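Local coordinates for protein dihydropteroate synthase (Burkholderia cenocepacia, PDB 2Y5S) that probably catalyses the condensation of 4-aminobenzoate with 6-hydroxymethyl-7,8-dihydropterin diphosphate to form 7,8-dihydropteroate, a step in folate synthesis, at residues V202-Y207 with S236-V241; S141-H147 with R189-G195; W125-Q129 with G150-Q156. All coordinates share one frame; numbering follows the deposited sequence.

Contact 1. Residues V202-Y207 with S236-V241; sequences VVDDNY and SMLGAV. With 78H (7,8-dihydropteroate), chain P.
Met237 and Tyr207 form the tight part of this contact. The Met237 methyl CE lies over one face of the Tyr207 ring, 3.8 Å from the ring centroid and 14° off the normal. The Met237 side chain bends at chi3 (-74°), which lays CE on the ring in a Met-aromatic contact, with SD farther above the same face. SD itself rests on Asn206 CB. At the ring's edge, Tyr207 OH donates to the backbone oxygen Met237 O at 2.8 Å, from above the carbonyl plane. The same hydroxyl oxygen touches Val241 CG2 at 3.5 Å. Leu238 CD2 is near it too. Next to it, Asn206 ND2 donates to Val202 O at 3.1 Å, nearly straight, and Asn206 OD1 accepts from Gly197 N.

In this TIM barrel enzyme the two short helices, 204-211 and 236-239, meet beside the pocket that holds dihydropteroate. Ser236 N donates to O23 of the product's carboxylate at 2.9 Å. Ala286 of the second subunit packs on both Tyr207 and Val241.

The solvent side is looser. There Ala240 CB meets only methyl groups across the contact, Val203 CG2 at 3.7 Å and Val202 CG2 at 4.0 Å. Val202 and Ala240 are exposed.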
loop_
_atom_site.group_PDB
_atom_site.type_symbol
_atom_site.label_atom_id
_atom_site.label_comp_id
_atom_site.label_asym_id
_atom_site.label_seq_id
_atom_site.Cartn_x
_atom_site.Cartn_y
_atom_site.Cartn_z
ATOM N N VAL B 202 9.527 -18.819 4.094
ATOM C CA VAL B 202 8.333 -17.976 4.301
ATOM C C VAL B 202 8.612 -16.479 4.189
ATOM O O VAL B 202 7.817 -15.738 3.639
ATOM C CB VAL B 202 7.627 -18.286 5.661
ATOM C CG1 VAL B 202 8.582 -18.051 6.894
ATOM C CG2 VAL B 202 6.331 -17.492 5.793
ATOM N N VAL B 203 9.747 -16.044 4.714
ATOM C CA VAL B 203 10.132 -14.664 4.616
ATOM C C VAL B 203 11.257 -14.456 3.586
ATOM O O VAL B 203 11.070 -13.712 2.625
ATOM C CB VAL B 203 10.457 -14.082 6.005
ATOM C CG1 VAL B 203 11.091 -12.716 5.875
ATOM C CG2 VAL B 203 9.156 -13.973 6.845
ATOM N N ASP B 204 12.398 -15.116 3.758
ATOM C CA ASP B 204 13.583 -14.784 2.937
ATOM C C ASP B 204 13.410 -14.999 1.423
ATOM O O ASP B 204 13.786 -14.119 0.650
ATOM C CB ASP B 204 14.835 -15.487 3.445
ATOM C CG ASP B 204 15.323 -14.908 4.758
ATOM O OD1 ASP B 204 14.972 -13.744 5.069
ATOM O OD2 ASP B 204 16.037 -15.616 5.492
ATOM N N ASP B 205 12.821 -16.123 1.008
ATOM C CA ASP B 205 12.625 -16.390 -0.431
ATOM C C ASP B 205 11.481 -15.581 -1.013
ATOM O O ASP B 205 11.606 -14.993 -2.091
ATOM C CB ASP B 205 12.381 -17.882 -0.690
ATOM C CG ASP B 205 13.608 -18.743 -0.442
ATOM O OD1 ASP B 205 14.742 -18.233 -0.558
ATOM O OD2 ASP B 205 13.427 -19.955 -0.143
ATOM N N ASN B 206 10.349 -15.551 -0.320
ATOM C CA ASN B 206 9.189 -14.821 -0.804
ATOM C C ASN B 206 9.453 -13.320 -0.949
ATOM O O ASN B 206 9.054 -12.706 -1.945
ATOM C CB ASN B 206 7.981 -15.069 0.107
ATOM C CG ASN B 206 7.362 -16.451 -0.084
ATOM O OD1 ASN B 206 7.173 -16.912 -1.218
ATOM N ND2 ASN B 206 7.015 -17.114 1.032
ATOM N N TYR B 207 10.127 -12.716 0.024
ATOM C CA TYR B 207 10.426 -11.277 -0.078
ATOM C C TYR B 207 11.570 -10.962 -1.040
ATOM O O TYR B 207 11.579 -9.888 -1.614
ATOM C CB TYR B 207 10.618 -10.625 1.285
ATOM C CG TYR B 207 9.291 -10.456 1.993
ATOM C CD1 TYR B 207 8.436 -9.407 1.667
ATOM C CD2 TYR B 207 8.864 -11.360 2.941
ATOM C CE1 TYR B 207 7.218 -9.261 2.300
ATOM C CE2 TYR B 207 7.632 -11.212 3.581
ATOM C CZ TYR B 207 6.829 -10.161 3.264
ATOM O OH TYR B 207 5.603 -10.018 3.875
ATOM N N SER B 236 0.975 -16.657 4.241
ATOM C CA SER B 236 1.863 -16.790 5.386
ATOM C C SER B 236 3.006 -15.808 5.391
ATOM O O SER B 236 3.409 -15.365 6.465
ATOM C CB SER B 236 2.430 -18.202 5.449
ATOM O OG SER B 236 1.393 -19.071 5.823
ATOM N N MET B 237 3.529 -15.458 4.212
ATOM C CA MET B 237 4.583 -14.429 4.138
ATOM C C MET B 237 4.146 -13.108 4.775
ATOM O O MET B 237 4.978 -12.330 5.242
ATOM C CB MET B 237 5.045 -14.183 2.697
ATOM C CG MET B 237 3.963 -13.640 1.764
ATOM S SD MET B 237 4.533 -13.449 0.056
ATOM C CE MET B 237 5.587 -12.006 0.207
ATOM N N LEU B 238 2.843 -12.841 4.767
ATOM C CA LEU B 238 2.298 -11.624 5.379
ATOM C C LEU B 238 2.102 -11.800 6.896
ATOM O O LEU B 238 2.494 -10.940 7.691
ATOM C CB LEU B 238 0.979 -11.254 4.694
ATOM C CG LEU B 238 0.987 -11.116 3.161
ATOM C CD1 LEU B 238 -0.372 -10.610 2.654
ATOM C CD2 LEU B 238 2.104 -10.222 2.671
ATOM N N GLY B 239 1.492 -12.917 7.302
ATOM C CA GLY B 239 1.323 -13.229 8.724
ATOM C C GLY B 239 2.633 -13.219 9.493
ATOM O O GLY B 239 2.699 -12.743 10.658
ATOM N N ALA B 240 3.678 -13.716 8.839
ATOM C CA ALA B 240 5.003 -13.824 9.434
ATOM C C ALA B 240 5.606 -12.474 9.816
ATOM O O ALA B 240 6.392 -12.408 10.762
ATOM C CB ALA B 240 5.948 -14.584 8.504
ATOM N N VAL B 241 5.251 -11.408 9.098
ATOM C CA VAL B 241 5.804 -10.083 9.372
ATOM C C VAL B 241 4.886 -9.177 10.196
ATOM O O VAL B 241 5.283 -8.083 10.598
ATOM C CB VAL B 241 6.237 -9.364 8.093
ATOM C CG1 VAL B 241 7.236 -10.225 7.329
ATOM C CG2 VAL B 241 5.031 -9.003 7.208
HETATM O O4 78H P . -0.096 -17.348 -5.925
HETATM C C4 78H P . -0.834 -17.952 -6.704
HETATM C C5 78H P . -1.798 -18.878 -6.252
HETATM N N3 78H P . -0.706 -17.738 -8.085
HETATM C C9 78H P . -2.584 -19.539 -7.224
HETATM N N5 78H P . -2.001 -19.089 -4.927
HETATM C C2 78H P . -1.517 -18.461 -9.012
HETATM N N8 78H P . -3.554 -20.457 -6.842
HETATM N N1 78H P . -2.435 -19.322 -8.547
HETATM C C6 78H P . -2.897 -20.003 -4.502
HETATM N N2 78H P . -1.367 -18.288 -10.335
HETATM C C7 78H P . -3.659 -20.927 -5.456
HETATM C C10 78H P . -3.167 -20.179 -3.035
HETATM N N11 78H P . -2.175 -21.081 -2.439
HETATM C C15 78H P . -1.557 -20.706 -1.327
HETATM C C16 78H P . -0.171 -20.776 -1.225
HETATM C C17 78H P . -2.327 -20.215 -0.272
HETATM C C18 78H P . 0.450 -20.371 -0.057
HETATM C C19 78H P . -1.703 -19.808 0.900
HETATM C C20 78H P . -0.316 -19.892 1.007
HETATM C C21 78H P . 0.377 -19.413 2.287
HETATM O O22 78H P . 1.595 -19.240 2.210
HETATM O O23 78H P . -0.313 -19.096 3.280
#

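Contact 2. Residues S141-H147 with R189-G195; sequences SGLCAMH and RICVDPG. With 78H (7,8-dihydropteroate), chain P.
Asp193 and Met146 lie side by side on neighbouring parallel strands, on the face turned to the pterin of bound dihydropteroate. Asp193 CG stands opposite the backbone N (chi1 179°), which turns the carboxylate toward the pterin. Its CB packs on Cys144 SG at 3.5 Å. Its CG lies against Met146 CG. From there the two oxygens part. OD1 accepts from Gly195 N, from above the carboxylate plane, and closes an Asx turn. OD2 takes the pterin: N3 donates to it at 2.5 Å, a length so short that it is doubtful, and N2 adds a weak bond. The turn fixes OD1, and so the rotation of the carboxylate, while OD2 meets the ligand. Met146 SD also comes near the pterin, 3.6 Å from N3.

Strands 142-146 and 190-193 are in register from Leu143 with Ile190 to Met146 with Asp193, and their directions differ by 28°. A ladder of backbone bonds joins them, from Leu143 N to Arg189 O through to His147 N to Asp193 O. Cys144 and Cys191 share the face that carries Met146 and Asp193. Cys144 CB touches Cys191 SG.

At the other end Arg189 grips Ser141 side-on. Its chain bends at chi3 (59°) to bring the guanidinium round. NE donates to Ser141 O at 2.8 Å, close to straight, and NH2 donates to Ser141 OG at 3.0 Å. NH2 also reaches Ser141 O. Val136 O and Arg137 O take further bonds from the same guanidinium.

A binding site at the C-terminal ends of parallel strands is characteristic of the TIM barrel; here Asp193, Met146 and Cys144 form part of the pterin pocket of dihydropteroate synthase.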
loop_
_atom_site.group_PDB
_atom_site.type_symbol
_atom_site.label_atom_id
_atom_site.label_comp_id
_atom_site.label_asym_id
_atom_site.label_seq_id
_atom_site.Cartn_x
_atom_site.Cartn_y
_atom_site.Cartn_z
ATOM N N SER B 141 -6.933 -19.269 -25.128
ATOM C CA SER B 141 -6.982 -19.017 -23.696
ATOM C C SER B 141 -5.654 -18.438 -23.221
ATOM O O SER B 141 -4.588 -18.763 -23.751
ATOM C CB SER B 141 -7.302 -20.288 -22.919
ATOM O OG SER B 141 -6.397 -21.333 -23.231
ATOM N N GLY B 142 -5.738 -17.558 -22.236
ATOM C CA GLY B 142 -4.568 -17.173 -21.472
ATOM C C GLY B 142 -4.106 -18.353 -20.628
ATOM O O GLY B 142 -4.900 -19.236 -20.270
ATOM N N LEU B 143 -2.815 -18.372 -20.326
ATOM C CA LEU B 143 -2.222 -19.441 -19.546
ATOM C C LEU B 143 -1.238 -18.852 -18.571
ATOM O O LEU B 143 -0.289 -18.175 -18.983
ATOM C CB LEU B 143 -1.485 -20.421 -20.453
ATOM C CG LEU B 143 -2.258 -21.076 -21.600
ATOM C CD1 LEU B 143 -1.292 -21.803 -22.537
ATOM C CD2 LEU B 143 -3.289 -22.029 -21.028
ATOM N N CYS B 144 -1.451 -19.107 -17.286
ATOM C CA CYS B 144 -0.498 -18.666 -16.275
ATOM C C CYS B 144 0.286 -19.868 -15.764
ATOM O O CYS B 144 -0.272 -20.767 -15.128
ATOM C CB CYS B 144 -1.174 -17.986 -15.110
ATOM S SG CYS B 144 0.009 -17.452 -13.828
ATOM N N ALA B 145 1.572 -19.869 -16.074
ATOM C CA ALA B 145 2.513 -20.888 -15.598
ATOM C C ALA B 145 3.131 -20.367 -14.314
ATOM O O ALA B 145 3.849 -19.363 -14.329
ATOM C CB ALA B 145 3.599 -21.119 -16.657
ATOM N N MET B 146 2.831 -21.020 -13.199
ATOM C CA MET B 146 3.392 -20.642 -11.908
ATOM C C MET B 146 4.597 -21.497 -11.580
ATOM O O MET B 146 4.700 -22.644 -12.048
ATOM C CB MET B 146 2.343 -20.828 -10.813
ATOM C CG MET B 146 2.630 -20.080 -9.517
ATOM S SD MET B 146 1.540 -20.589 -8.181
ATOM C CE MET B 146 2.396 -22.089 -7.640
ATOM N N HIS B 147 5.488 -20.949 -10.754
ATOM C CA HIS B 147 6.584 -21.710 -10.171
ATOM C C HIS B 147 6.200 -22.302 -8.812
ATOM O O HIS B 147 5.785 -21.586 -7.897
ATOM C CB HIS B 147 7.830 -20.826 -9.988
ATOM C CG HIS B 147 8.960 -21.524 -9.296
ATOM N ND1 HIS B 147 9.060 -21.607 -7.920
ATOM C CD2 HIS B 147 10.033 -22.184 -9.793
ATOM C CE1 HIS B 147 10.136 -22.301 -7.605
ATOM N NE2 HIS B 147 10.752 -22.651 -8.720
ATOM N N ARG B 189 -0.175 -15.576 -25.340
ATOM C CA ARG B 189 -1.175 -16.216 -24.469
ATOM C C ARG B 189 -0.632 -16.548 -23.079
ATOM O O ARG B 189 -1.378 -17.013 -22.215
ATOM C CB ARG B 189 -1.664 -17.520 -25.106
ATOM C CG ARG B 189 -2.477 -17.364 -26.407
ATOM C CD ARG B 189 -2.710 -18.720 -27.056
ATOM N NE ARG B 189 -3.418 -19.598 -26.130
ATOM C CZ ARG B 189 -3.489 -20.925 -26.196
ATOM N NH1 ARG B 189 -2.891 -21.612 -27.166
ATOM N NH2 ARG B 189 -4.171 -21.575 -25.251
ATOM N N ILE B 190 0.663 -16.323 -22.866
ATOM C CA ILE B 190 1.351 -16.802 -21.673
ATOM C C ILE B 190 1.686 -15.664 -20.714
ATOM O O ILE B 190 2.250 -14.637 -21.100
ATOM C CB ILE B 190 2.662 -17.563 -22.042
ATOM C CG1 ILE B 190 2.348 -18.761 -22.964
ATOM C CG2 ILE B 190 3.382 -18.067 -20.766
ATOM C CD1 ILE B 190 3.563 -19.349 -23.712
ATOM N N CYS B 191 1.328 -15.863 -19.452
ATOM C CA CYS B 191 1.854 -15.054 -18.368
ATOM C C CYS B 191 2.510 -15.979 -17.369
ATOM O O CYS B 191 2.349 -17.199 -17.452
ATOM C CB CYS B 191 0.777 -14.211 -17.705
ATOM S SG CYS B 191 -0.540 -15.083 -16.879
ATOM N N VAL B 192 3.304 -15.405 -16.472
ATOM C CA VAL B 192 4.050 -16.191 -15.495
ATOM C C VAL B 192 3.823 -15.662 -14.082
ATOM O O VAL B 192 3.454 -14.490 -13.876
ATOM C CB VAL B 192 5.548 -16.156 -15.791
ATOM C CG1 VAL B 192 5.837 -16.694 -17.202
ATOM C CG2 VAL B 192 6.102 -14.726 -15.605
ATOM N N ASP B 193 4.107 -16.515 -13.110
ATOM C CA ASP B 193 3.860 -16.215 -11.711
ATOM C C ASP B 193 4.938 -16.907 -10.864
ATOM O O ASP B 193 5.133 -18.124 -10.977
ATOM C CB ASP B 193 2.470 -16.745 -11.380
ATOM C CG ASP B 193 2.055 -16.528 -9.950
ATOM O OD1 ASP B 193 2.891 -16.274 -9.070
ATOM O OD2 ASP B 193 0.836 -16.688 -9.703
ATOM N N PRO B 194 5.633 -16.142 -10.003
ATOM C CA PRO B 194 6.734 -16.714 -9.207
ATOM C C PRO B 194 6.304 -17.639 -8.077
ATOM O O PRO B 194 7.164 -18.279 -7.434
ATOM C CB PRO B 194 7.421 -15.472 -8.629
ATOM C CG PRO B 194 6.306 -14.464 -8.552
ATOM C CD PRO B 194 5.540 -14.683 -9.820
ATOM N N GLY B 195 4.998 -17.700 -7.810
ATOM C CA GLY B 195 4.453 -18.702 -6.911
ATOM C C GLY B 195 4.778 -18.444 -5.466
ATOM O O GLY B 195 5.347 -19.289 -4.759
HETATM O O4 78H P . -0.096 -17.348 -5.925
HETATM C C4 78H P . -0.834 -17.952 -6.704
HETATM C C5 78H P . -1.798 -18.878 -6.252
HETATM N N3 78H P . -0.706 -17.738 -8.085
HETATM C C9 78H P . -2.584 -19.539 -7.224
HETATM N N5 78H P . -2.001 -19.089 -4.927
HETATM C C2 78H P . -1.517 -18.461 -9.012
HETATM N N8 78H P . -3.554 -20.457 -6.842
HETATM N N1 78H P . -2.435 -19.322 -8.547
HETATM C C6 78H P . -2.897 -20.003 -4.502
HETATM N N2 78H P . -1.367 -18.288 -10.335
HETATM C C7 78H P . -3.659 -20.927 -5.456
HETATM C C10 78H P . -3.167 -20.179 -3.035
HETATM N N11 78H P . -2.175 -21.081 -2.439
HETATM C C15 78H P . -1.557 -20.706 -1.327
HETATM C C16 78H P . -0.171 -20.776 -1.225
HETATM C C17 78H P . -2.327 -20.215 -0.272
HETATM C C18 78H P . 0.450 -20.371 -0.057
HETATM C C19 78H P . -1.703 -19.808 0.900
HETATM C C20 78H P . -0.316 -19.892 1.007
HETATM C C21 78H P . 0.377 -19.413 2.287
HETATM O O22 78H P . 1.595 -19.240 2.210
HETATM O O23 78H P . -0.313 -19.096 3.280
#

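Contact 3. Residues W125-Q129 with G150-Q156. With EDO (1,2-ethanediol), chain V.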
loop_
_atom_site.group_PDB
_atom_site.type_symbol
_atom_site.label_atom_id
_atom_site.label_comp_id
_atom_site.label_asym_id
_atom_site.label_seq_id
_atom_site.Cartn_x
_atom_site.Cartn_y
_atom_site.Cartn_z
ATOM N N TRP B 125 1.060 -26.033 -11.193
ATOM C CA TRP B 125 2.099 -26.961 -11.630
ATOM C C TRP B 125 2.794 -26.567 -12.934
ATOM O O TRP B 125 3.634 -27.316 -13.422
ATOM C CB TRP B 125 1.552 -28.401 -11.725
ATOM C CG TRP B 125 1.557 -29.100 -10.407
ATOM C CD1 TRP B 125 0.482 -29.400 -9.654
ATOM C CD2 TRP B 125 2.701 -29.569 -9.682
ATOM N NE1 TRP B 125 0.866 -30.007 -8.495
ATOM C CE2 TRP B 125 2.230 -30.132 -8.489
ATOM C CE3 TRP B 125 4.080 -29.545 -9.920
ATOM C CZ2 TRP B 125 3.084 -30.697 -7.532
ATOM C CZ3 TRP B 125 4.931 -30.105 -8.977
ATOM C CH2 TRP B 125 4.429 -30.668 -7.792
ATOM N N GLY B 126 2.449 -25.405 -13.494
ATOM C CA GLY B 126 3.176 -24.854 -14.636
ATOM C C GLY B 126 3.075 -25.742 -15.869
ATOM O O GLY B 126 4.005 -25.826 -16.667
ATOM N N PHE B 127 1.935 -26.412 -15.987
ATOM C CA PHE B 127 1.597 -27.290 -17.106
ATOM C C PHE B 127 2.479 -28.510 -17.166
ATOM O O PHE B 127 2.706 -29.083 -18.241
ATOM C CB PHE B 127 1.527 -26.479 -18.425
ATOM C CG PHE B 127 0.566 -25.335 -18.327
ATOM C CD1 PHE B 127 -0.792 -25.553 -18.444
ATOM C CD2 PHE B 127 1.004 -24.065 -18.006
ATOM C CE1 PHE B 127 -1.687 -24.520 -18.293
ATOM C CE2 PHE B 127 0.114 -23.027 -17.842
ATOM C CZ PHE B 127 -1.238 -23.253 -17.980
ATOM N N ARG B 128 2.929 -28.948 -15.990
ATOM C CA ARG B 128 3.783 -30.112 -15.894
ATOM C C ARG B 128 3.007 -31.417 -15.715
ATOM O O ARG B 128 3.569 -32.482 -15.932
ATOM C CB ARG B 128 4.807 -29.958 -14.759
ATOM C CG ARG B 128 5.972 -29.050 -15.113
ATOM C CD ARG B 128 6.983 -29.007 -13.980
ATOM N NE ARG B 128 6.508 -28.224 -12.835
ATOM C CZ ARG B 128 7.110 -28.208 -11.650
ATOM N NH1 ARG B 128 8.199 -28.959 -11.434
ATOM N NH2 ARG B 128 6.627 -27.442 -10.674
ATOM N N GLN B 129 1.745 -31.361 -15.289
ATOM C CA GLN B 129 0.997 -32.594 -15.083
ATOM C C GLN B 129 0.818 -33.274 -16.417
ATOM O O GLN B 129 0.608 -32.597 -17.432
ATOM C CB GLN B 129 -0.362 -32.371 -14.414
ATOM C CG GLN B 129 -0.281 -31.946 -12.949
ATOM C CD GLN B 129 0.358 -32.982 -12.056
ATOM O OE1 GLN B 129 0.290 -34.169 -12.325
ATOM N NE2 GLN B 129 0.977 -32.526 -10.970
ATOM N N GLY B 150 8.618 -28.723 -6.478
ATOM C CA GLY B 150 8.046 -30.025 -6.137
ATOM C C GLY B 150 8.108 -30.993 -7.293
ATOM O O GLY B 150 8.399 -30.595 -8.413
ATOM N N GLU B 151 7.867 -32.273 -7.025
ATOM C CA GLU B 151 7.787 -33.270 -8.090
ATOM C C GLU B 151 6.306 -33.485 -8.411
ATOM O O GLU B 151 5.536 -33.885 -7.534
ATOM C CB GLU B 151 8.467 -34.578 -7.680
ATOM C CG GLU B 151 8.925 -35.445 -8.859
ATOM C CD GLU B 151 9.698 -34.662 -9.921
ATOM O OE1 GLU B 151 9.946 -33.450 -9.734
ATOM O OE2 GLU B 151 10.054 -35.264 -10.952
ATOM N N PRO B 152 5.898 -33.195 -9.664
ATOM C CA PRO B 152 4.499 -33.271 -10.122
ATOM C C PRO B 152 3.747 -34.564 -9.786
ATOM O O PRO B 152 2.549 -34.519 -9.472
ATOM C CB PRO B 152 4.632 -33.156 -11.640
ATOM C CG PRO B 152 5.852 -32.385 -11.847
ATOM C CD PRO B 152 6.790 -32.793 -10.768
ATOM N N GLN B 153 4.451 -35.694 -9.857
ATOM C CA GLN B 153 3.830 -37.010 -9.684
ATOM C C GLN B 153 3.367 -37.195 -8.245
ATOM O O GLN B 153 2.363 -37.864 -7.992
ATOM C CB GLN B 153 4.794 -38.133 -10.100
ATOM C CG GLN B 153 4.090 -39.461 -10.351
ATOM C CD GLN B 153 5.038 -40.601 -10.716
ATOM O OE1 GLN B 153 5.677 -40.595 -11.771
ATOM N NE2 GLN B 153 5.104 -41.592 -9.856
ATOM N N THR B 154 4.094 -36.585 -7.313
ATOM C CA THR B 154 3.765 -36.638 -5.888
ATOM C C THR B 154 2.518 -35.780 -5.554
ATOM O O THR B 154 1.770 -36.104 -4.626
ATOM C CB THR B 154 4.978 -36.169 -5.010
ATOM O OG1 THR B 154 5.274 -34.781 -5.267
ATOM C CG2 THR B 154 6.224 -37.008 -5.295
ATOM N N MET B 155 2.302 -34.705 -6.319
ATOM C CA MET B 155 1.251 -33.715 -6.031
ATOM C C MET B 155 1.552 -32.933 -4.746
ATOM O O MET B 155 0.649 -32.326 -4.160
ATOM C CB MET B 155 -0.141 -34.367 -5.916
ATOM C CG MET B 155 -0.529 -35.267 -7.075
ATOM S SD MET B 155 -0.822 -34.331 -8.574
ATOM C CE MET B 155 -0.916 -35.667 -9.763
ATOM N N GLN B 156 2.819 -32.949 -4.326
ATOM C CA GLN B 156 3.250 -32.296 -3.096
ATOM C C GLN B 156 4.303 -31.229 -3.372
ATOM O O GLN B 156 5.220 -31.427 -4.182
ATOM C CB GLN B 156 3.824 -33.316 -2.116
ATOM C CG GLN B 156 2.826 -34.398 -1.707
ATOM C CD GLN B 156 3.338 -35.295 -0.586
ATOM O OE1 GLN B 156 4.002 -34.836 0.344
ATOM N NE2 GLN B 156 3.021 -36.578 -0.671
HETATM C C1 EDO V . 11.584 -27.446 -10.549
HETATM O O1 EDO V . 12.720 -26.853 -9.916
HETATM C C2 EDO V . 10.347 -27.000 -9.786
HETATM O O2 EDO V . 9.727 -28.136 -9.186
HETATM O O HOH W 1 -0.612 -30.542 -6.027
#
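Pro152 O is gripped by two donors that reach it from opposite faces of its carbonyl plane. Gln129 NE2 comes across the contact at 2.9 Å, with an N-H...O angle of 166°, and Met155 N comes from within the 150-156 loop. The Gln129 chain folds back at chi2 (-63°), which brings its amide over one face of the Trp125 ring. Met155 CE lies 3.2 Å from Gln129 OE1.

Pro152 CA covers the six-membered ring of Trp125 in a CH-pi contact, 3.6 Å from its centroid, on the same face as Gln129 NE2. The carbonyl oxygens of Gly150 and Gln156 meet this ring near its plane. At its pyrrole end, Trp125 NE1 donates to a water at 2.9 Å, and that water donates to Met155 O.

Residues 125-128 make a type I' turn. Trp125 O closes it by accepting from Arg128 N, and Arg128 NE reaches the same oxygen from the other face. The Arg128 guanidinium has Pro152 CG over one face. Its NH1 donates at 2.8 Å to O2 of an ethanediol, probably from the crystallisation liquor. Gly150 N donates to this O2 as well. The direct bond across the contact, NH1 to Gly150 O, is weak.

Pro152 O thus ties the two loops through Gln129, Trp125 O holds the turn and Arg128 in shape, and the indole adds apolar cover and a water bridge.

In the fold
Contact 2 is the core of the three: all its touching residues are buried, and a backbone ladder joins two barrel strands. Contacts 1 and 3 are only partly buried and rely on groups packed on an aromatic ring, with few bonds between the segments. Contacts 1 and 2 both touch dihydropteroate, one at its carboxylate and the other at its pterin, though their centres are about 22 Å apart. Strand 190-193 of contact 2 leads along the chain to helix 204-211 of contact 1. Contact 3 adjoins contact 2 directly, because Phe127 packs on Leu143 and Ala145. Contact 1 alone of the three also meets the second subunit.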